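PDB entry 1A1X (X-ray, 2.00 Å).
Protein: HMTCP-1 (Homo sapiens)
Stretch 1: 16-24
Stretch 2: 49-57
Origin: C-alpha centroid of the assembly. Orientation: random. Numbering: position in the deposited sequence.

Stretch 1 16-24: VHQEGIYRD
Stretch 2 (49-57) QVPLGDAAR

A single histidine can fasten a loop that has no regular structure of its own, and His17 of HMTCP-1 does so by using its backbone and its ring on the same short segment. His17 O accepts a hydrogen bond from Ala56 N (2.8 Å, 165° at the hydrogen), while His17 NE2 donates another to Gly53 O (2.9 Å, 172°). Both are short and nearly straight. The ring reaches its acceptor with chi1 t (-174°) and chi2 77°; CA-to-CB points sideways, but the end of the side chain comes nearer the loop.

The ring is also sandwiched. Gly53 O lies at its edge, near the plane, Leu52 CG over one face, and Ala55 CA over the opposite face, 4.0 Å from the centroid of the His17 ring and 18° off the normal, a CH-pi contact. The same Ala55 CA lies 3.3 Å from His17 O in a CA-H...O contact.

The backbone around His17 is sharply bent. The chain turns a corner at His17 (phi/psi -117/-54), then Gln18 to Ile21 form a type II turn, with Glu19 at -49/120 and Gly20 at 84/-8, angles that call for glycine. Ile21 N donates to Gln18 O and His17 N to Ile21 O, each N to O distance being 2.8 Å; strand follows from Ile21. In the second stretch, residues 50 to 56 are extended, mostly near -70 to -127/129 to 160, except Gly53 at -110/-137. CA atoms pair His17 with Ala55 (4.9 Å) and Gln18 with Ala56 (5.1 Å), but those of Ile21 and Val50 stand 8.3 Å apart.

Side chains fill that wider gap: Ile21 (m, t) points toward Val50 (m), CG2 to CG2 3.7 Å, and Ile21 CG2 lies 4.1 Å from CD2 of Leu52 (m, t). Arg23 (m, t, m) brings NH1 within 3.2 Å of Leu52 CD1.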

# COMPACT_ATOMS: atom_id res chain seq x y z
N VAL A 16 0.24 -22.80 2.42
CA VAL A 16 0.41 -22.97 0.98
C VAL A 16 -0.30 -24.23 0.48
O VAL A 16 -0.44 -25.23 1.21
CB VAL A 16 1.93 -23.04 0.63
CG1 VAL A 16 2.54 -24.34 1.11
CG2 VAL A 16 2.14 -22.85 -0.85
N HIS A 17 -0.83 -24.16 -0.74
CA HIS A 17 -1.48 -25.31 -1.36
C HIS A 17 -0.67 -25.65 -2.59
O HIS A 17 -0.20 -26.78 -2.78
CB HIS A 17 -2.91 -24.99 -1.76
CG HIS A 17 -3.65 -26.19 -2.26
ND1 HIS A 17 -4.15 -27.15 -1.41
CD2 HIS A 17 -3.90 -26.62 -3.51
CE1 HIS A 17 -4.67 -28.13 -2.12
NE2 HIS A 17 -4.53 -27.84 -3.40
N GLN A 18 -0.49 -24.63 -3.41
CA GLN A 18 0.28 -24.70 -4.64
C GLN A 18 1.12 -23.44 -4.59
O GLN A 18 0.78 -22.50 -3.87
CB GLN A 18 -0.67 -24.66 -5.82
CG GLN A 18 -0.03 -24.94 -7.14
CD GLN A 18 -1.03 -24.88 -8.27
OE1 GLN A 18 -1.50 -23.79 -8.64
NE2 GLN A 18 -1.37 -26.04 -8.83
N GLU A 19 2.22 -23.42 -5.33
CA GLU A 19 3.11 -22.25 -5.34
C GLU A 19 2.30 -20.98 -5.55
O GLU A 19 1.59 -20.86 -6.55
CB GLU A 19 4.15 -22.39 -6.46
CG GLU A 19 5.61 -22.20 -6.01
CD GLU A 19 6.04 -20.75 -5.94
OE1 GLU A 19 5.80 -20.08 -4.91
OE2 GLU A 19 6.63 -20.27 -6.92
N GLY A 20 2.36 -20.07 -4.59
CA GLY A 20 1.64 -18.81 -4.71
C GLY A 20 0.17 -18.80 -4.29
O GLY A 20 -0.44 -17.72 -4.26
N ILE A 21 -0.40 -19.96 -4.00
CA ILE A 21 -1.80 -20.03 -3.58
C ILE A 21 -1.86 -20.60 -2.17
O ILE A 21 -1.40 -21.71 -1.91
CB ILE A 21 -2.67 -20.85 -4.55
CG1 ILE A 21 -2.58 -20.26 -5.96
CG2 ILE A 21 -4.15 -20.82 -4.10
CD1 ILE A 21 -3.37 -21.03 -7.00
N TYR A 22 -2.41 -19.80 -1.27
CA TYR A 22 -2.53 -20.14 0.13
C TYR A 22 -3.99 -20.27 0.55
O TYR A 22 -4.89 -19.86 -0.17
CB TYR A 22 -1.87 -19.05 0.98
CG TYR A 22 -0.37 -18.95 0.80
CD1 TYR A 22 0.18 -18.37 -0.35
CD2 TYR A 22 0.50 -19.47 1.75
CE1 TYR A 22 1.56 -18.33 -0.54
CE2 TYR A 22 1.87 -19.43 1.58
CZ TYR A 22 2.40 -18.86 0.44
OH TYR A 22 3.76 -18.83 0.27
N ARG A 23 -4.20 -20.84 1.73
CA ARG A 23 -5.53 -20.98 2.31
C ARG A 23 -5.48 -20.57 3.78
O ARG A 23 -4.52 -20.91 4.48
CB ARG A 23 -6.03 -22.42 2.18
CG ARG A 23 -6.49 -22.79 0.79
CD ARG A 23 -7.34 -24.04 0.82
NE ARG A 23 -6.58 -25.18 1.31
CZ ARG A 23 -6.86 -26.44 1.00
NH1 ARG A 23 -7.88 -26.73 0.20
NH2 ARG A 23 -6.10 -27.42 1.48
N ASP A 24 -6.47 -19.82 4.24
CA ASP A 24 -6.49 -19.37 5.63
C ASP A 24 -7.33 -20.30 6.50
O ASP A 24 -7.77 -21.35 6.04
CB ASP A 24 -6.98 -17.91 5.74
CG ASP A 24 -8.39 -17.69 5.19
OD1 ASP A 24 -9.18 -18.65 5.12
OD2 ASP A 24 -8.72 -16.55 4.83
N GLN A 49 -10.89 -16.02 -4.95
CA GLN A 49 -11.34 -17.40 -5.10
C GLN A 49 -10.74 -18.01 -6.38
O GLN A 49 -11.01 -17.55 -7.49
CB GLN A 49 -12.87 -17.42 -5.18
CG GLN A 49 -13.51 -18.79 -5.26
CD GLN A 49 -15.02 -18.72 -5.19
OE1 GLN A 49 -15.59 -18.28 -4.18
NE2 GLN A 49 -15.69 -19.12 -6.27
N VAL A 50 -9.86 -18.98 -6.21
CA VAL A 50 -9.23 -19.63 -7.36
C VAL A 50 -9.43 -21.14 -7.23
O VAL A 50 -9.73 -21.63 -6.15
CB VAL A 50 -7.71 -19.31 -7.46
CG1 VAL A 50 -7.51 -17.84 -7.76
CG2 VAL A 50 -7.00 -19.68 -6.17
N PRO A 51 -9.31 -21.88 -8.35
CA PRO A 51 -9.49 -23.33 -8.27
C PRO A 51 -8.34 -23.97 -7.52
O PRO A 51 -7.25 -23.40 -7.43
CB PRO A 51 -9.50 -23.75 -9.74
CG PRO A 51 -8.58 -22.76 -10.37
CD PRO A 51 -9.01 -21.46 -9.73
N LEU A 52 -8.61 -25.12 -6.93
CA LEU A 52 -7.58 -25.84 -6.21
C LEU A 52 -7.47 -27.22 -6.83
O LEU A 52 -8.48 -27.88 -7.06
CB LEU A 52 -7.93 -25.98 -4.72
CG LEU A 52 -7.86 -24.72 -3.87
CD1 LEU A 52 -8.32 -25.04 -2.46
CD2 LEU A 52 -6.45 -24.18 -3.85
N GLY A 53 -6.25 -27.61 -7.17
CA GLY A 53 -6.02 -28.92 -7.73
C GLY A 53 -5.28 -29.69 -6.66
O GLY A 53 -5.60 -29.57 -5.48
N ASP A 54 -4.26 -30.43 -7.07
CA ASP A 54 -3.46 -31.20 -6.11
C ASP A 54 -2.55 -30.27 -5.31
O ASP A 54 -2.13 -29.22 -5.81
CB ASP A 54 -2.58 -32.21 -6.85
CG ASP A 54 -3.38 -33.17 -7.71
OD1 ASP A 54 -4.60 -33.32 -7.50
OD2 ASP A 54 -2.77 -33.78 -8.62
N ALA A 55 -2.28 -30.65 -4.06
CA ALA A 55 -1.37 -29.87 -3.23
C ALA A 55 0.01 -30.17 -3.81
O ALA A 55 0.28 -31.30 -4.19
CB ALA A 55 -1.44 -30.32 -1.80
N ALA A 56 0.85 -29.15 -3.92
CA ALA A 56 2.19 -29.38 -4.47
C ALA A 56 3.07 -30.14 -3.48
O ALA A 56 2.85 -30.08 -2.27
CB ALA A 56 2.84 -28.05 -4.84
N ARG A 57 4.05 -30.89 -4.00
CA ARG A 57 4.98 -31.63 -3.16
C ARG A 57 5.98 -30.64 -2.58
O ARG A 57 6.43 -29.73 -3.27
CB ARG A 57 5.76 -32.67 -3.97
CG ARG A 57 4.90 -33.67 -4.71
CD ARG A 57 4.01 -34.47 -3.78
NE ARG A 57 3.30 -35.51 -4.53
CZ ARG A 57 2.41 -36.35 -3.99
NH1 ARG A 57 2.12 -36.28 -2.70
NH2 ARG A 57 1.85 -37.28 -4.75